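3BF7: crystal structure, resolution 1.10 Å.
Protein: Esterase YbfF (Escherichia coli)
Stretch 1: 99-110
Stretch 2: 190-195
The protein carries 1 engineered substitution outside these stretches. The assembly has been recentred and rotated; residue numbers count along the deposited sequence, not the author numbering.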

# COMPACT_ATOMS: atom_id res chain seq x y z
N THR A 99 2.19 -14.04 1.24
CA THR A 99 3.21 -15.08 1.14
C THR A 99 2.89 -16.26 2.06
O THR A 99 3.28 -17.39 1.77
CB THR A 99 4.64 -14.57 1.49
OG1 THR A 99 4.71 -14.24 2.88
CG2 THR A 99 5.00 -13.36 0.65
N ALA A 100 2.18 -15.99 3.15
CA ALA A 100 1.83 -17.05 4.09
C ALA A 100 0.55 -17.77 3.67
O ALA A 100 0.40 -18.97 3.90
CB ALA A 100 1.66 -16.46 5.49
N LEU A 101 -0.36 -17.03 3.04
CA LEU A 101 -1.63 -17.60 2.61
C LEU A 101 -1.58 -18.37 1.30
O LEU A 101 -2.12 -19.48 1.21
CB LEU A 101 -2.68 -16.49 2.51
CG LEU A 101 -4.12 -16.95 2.24
CD1 LEU A 101 -4.61 -17.79 3.41
CD2 LEU A 101 -5.02 -15.75 2.04
N ALA A 102 -0.96 -17.80 0.28
CA ALA A 102 -0.88 -18.44 -1.03
C ALA A 102 0.43 -18.09 -1.73
O ALA A 102 0.44 -17.37 -2.73
CB ALA A 102 -2.06 -18.01 -1.88
N PRO A 103 1.55 -18.60 -1.22
CA PRO A 103 2.87 -18.33 -1.81
C PRO A 103 3.01 -18.63 -3.30
O PRO A 103 3.75 -17.95 -4.00
CB PRO A 103 3.82 -19.16 -0.95
CG PRO A 103 2.96 -20.30 -0.49
CD PRO A 103 1.66 -19.61 -0.15
N ASP A 104 2.31 -19.65 -3.78
CA ASP A 104 2.40 -20.02 -5.18
C ASP A 104 1.80 -18.99 -6.13
O ASP A 104 1.99 -19.07 -7.35
CB ASP A 104 1.75 -21.39 -5.42
CG ASP A 104 2.44 -22.50 -4.66
OD1 ASP A 104 3.69 -22.51 -4.61
OD2 ASP A 104 1.73 -23.38 -4.11
N ARG A 105 1.07 -18.02 -5.59
CA ARG A 105 0.45 -16.99 -6.42
C ARG A 105 1.34 -15.75 -6.53
O ARG A 105 0.98 -14.79 -7.22
CB ARG A 105 -0.92 -16.60 -5.85
CG ARG A 105 -1.88 -17.77 -5.64
CD ARG A 105 -2.12 -18.57 -6.92
NE ARG A 105 -2.90 -17.84 -7.92
CZ ARG A 105 -4.22 -17.68 -7.87
NH1 ARG A 105 -4.92 -18.20 -6.88
NH2 ARG A 105 -4.84 -17.01 -8.83
N ILE A 106 2.49 -15.77 -5.87
CA ILE A 106 3.42 -14.64 -5.89
C ILE A 106 4.74 -14.97 -6.58
O ILE A 106 5.32 -16.04 -6.37
CB ILE A 106 3.76 -14.17 -4.46
CG1 ILE A 106 2.48 -13.91 -3.67
CG2 ILE A 106 4.62 -12.91 -4.51
CD1 ILE A 106 2.73 -13.61 -2.20
N ASP A 107 5.21 -14.04 -7.40
CA ASP A 107 6.48 -14.19 -8.09
C ASP A 107 7.47 -13.39 -7.24
O ASP A 107 8.10 -13.93 -6.34
CB ASP A 107 6.40 -13.61 -9.50
CG ASP A 107 7.65 -13.89 -10.32
OD1 ASP A 107 8.63 -14.42 -9.75
OD2 ASP A 107 7.65 -13.58 -11.53
N LYS A 108 7.59 -12.10 -7.53
CA LYS A 108 8.47 -11.23 -6.76
C LYS A 108 7.65 -10.36 -5.81
O LYS A 108 6.43 -10.24 -5.97
CB LYS A 108 9.34 -10.39 -7.69
CG LYS A 108 10.32 -11.24 -8.49
CD LYS A 108 11.42 -10.42 -9.12
CE LYS A 108 12.45 -11.33 -9.77
NZ LYS A 108 13.63 -10.56 -10.27
N LEU A 109 8.32 -9.76 -4.83
CA LEU A 109 7.64 -8.95 -3.83
C LEU A 109 8.41 -7.70 -3.45
O LEU A 109 9.61 -7.76 -3.18
CB LEU A 109 7.40 -9.81 -2.57
CG LEU A 109 6.69 -9.21 -1.35
CD1 LEU A 109 6.18 -10.34 -0.48
CD2 LEU A 109 7.62 -8.31 -0.56
N VAL A 110 7.71 -6.57 -3.43
CA VAL A 110 8.30 -5.29 -3.04
C VAL A 110 7.42 -4.67 -1.97
O VAL A 110 6.21 -4.51 -2.17
CB VAL A 110 8.38 -4.32 -4.24
CG1 VAL A 110 9.03 -3.01 -3.80
CG2 VAL A 110 9.17 -4.94 -5.37
N LYS A 190 2.38 -12.46 12.89
CA LYS A 190 3.62 -13.05 12.41
C LYS A 190 3.38 -14.19 11.43
O LYS A 190 2.46 -15.00 11.60
CB LYS A 190 4.47 -13.55 13.58
CG LYS A 190 5.14 -12.44 14.37
CD LYS A 190 6.07 -13.01 15.43
CE LYS A 190 6.87 -11.91 16.13
NZ LYS A 190 5.99 -10.94 16.83
N ILE A 191 4.20 -14.24 10.39
CA ILE A 191 4.07 -15.26 9.36
C ILE A 191 5.31 -16.14 9.26
O ILE A 191 6.37 -15.78 9.77
CB ILE A 191 3.85 -14.61 7.97
CG1 ILE A 191 5.06 -13.76 7.58
CG2 ILE A 191 2.58 -13.77 7.99
CD1 ILE A 191 4.99 -13.18 6.17
N PRO A 192 5.18 -17.31 8.62
CA PRO A 192 6.33 -18.21 8.47
C PRO A 192 7.31 -17.56 7.50
O PRO A 192 6.94 -16.68 6.71
CB PRO A 192 5.70 -19.47 7.88
CG PRO A 192 4.29 -19.43 8.38
CD PRO A 192 3.94 -17.98 8.21
N ALA A 193 8.56 -18.00 7.54
CA ALA A 193 9.57 -17.45 6.65
C ALA A 193 9.24 -17.71 5.19
O ALA A 193 8.75 -18.78 4.83
CB ALA A 193 10.93 -18.04 6.99
N TRP A 194 9.48 -16.70 4.36
CA TRP A 194 9.28 -16.82 2.92
C TRP A 194 10.70 -16.85 2.36
O TRP A 194 11.40 -15.83 2.33
CB TRP A 194 8.52 -15.60 2.38
CG TRP A 194 8.05 -15.75 0.95
CD1 TRP A 194 7.22 -16.72 0.45
CD2 TRP A 194 8.35 -14.87 -0.14
NE1 TRP A 194 6.98 -16.49 -0.88
CE2 TRP A 194 7.66 -15.37 -1.27
CE3 TRP A 194 9.13 -13.72 -0.27
CZ2 TRP A 194 7.72 -14.74 -2.52
CZ3 TRP A 194 9.19 -13.09 -1.51
CH2 TRP A 194 8.49 -13.61 -2.62
N ASP A 195 11.14 -18.04 1.95
CA ASP A 195 12.50 -18.23 1.46
C ASP A 195 12.73 -17.84 0.01
O ASP A 195 13.12 -18.67 -0.82
CB ASP A 195 12.93 -19.69 1.68
CG ASP A 195 13.05 -20.04 3.15
OD1 ASP A 195 13.74 -19.30 3.88
OD2 ASP A 195 12.46 -21.05 3.58
O HOH W 1 5.14 -16.53 4.66
O HOH W 2 6.37 -17.87 -3.36

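Stretch 2 has no regular secondary structure, and no direct hydrogen bond joins it to stretch 1; 365 Å² is buried between them, mostly by close packing, and two waters bridge them as well.

Lys 190 stays out of reach, so the contact begins at Ile 191. Its CA-to-CB bond points toward stretch 1, and Ile 191 CB lies 3.8 Å from Ala 100 CB, an approach matched in the backbone by a CA–CA distance of 6.0 Å between the same residues. With chi1 at 63° (p) and chi2 at 175° (t), Ile 191 CD1 comes to 3.5 Å from Thr 99 OG1. This is a van der Waals approach, since a methyl carbon offers that oxygen no conventional hydrogen bond.

The CA-to-CB bond of Pro 192 points sideways, yet Pro 192 CD reaches 3.9 Å from Ala 100 CB, so one small methyl packs against two successive residues. Its carbonyl contributes differently: water 1 donates to Pro 192 O at 2.7 Å and to Thr 99 OG1 at 2.9 Å, linking the stretches through polar atoms that do not meet directly. The CA-to-CB bond of Ala 193 points away, and the residue makes no contact.

Trp 194 dominates, with 138 Å² covered by stretch 1. Thr 99 CB sits 3.7 Å from the centroid of the Trp 194 five-membered ring, only 18° off its normal, which identifies a CH-pi contact over the face. Leu 109 packs over the same face with CD1, although its closest approach is Leu 109 CB to Trp 194 CZ3 at 3.9 Å. At the ring edge, Asp 107 O comes within 3.8 Å of Trp 194 CH2 and Pro 103 CB within 4.1 Å of Trp 194 NE1. Ile 106 CG2 adds an apolar contact to Trp 194 CZ2 at 4.1 Å. The indole NH is satisfied through water 2, which accepts from Trp 194 NE1 at 2.9 Å and donates to Pro 103 O at 2.7 Å.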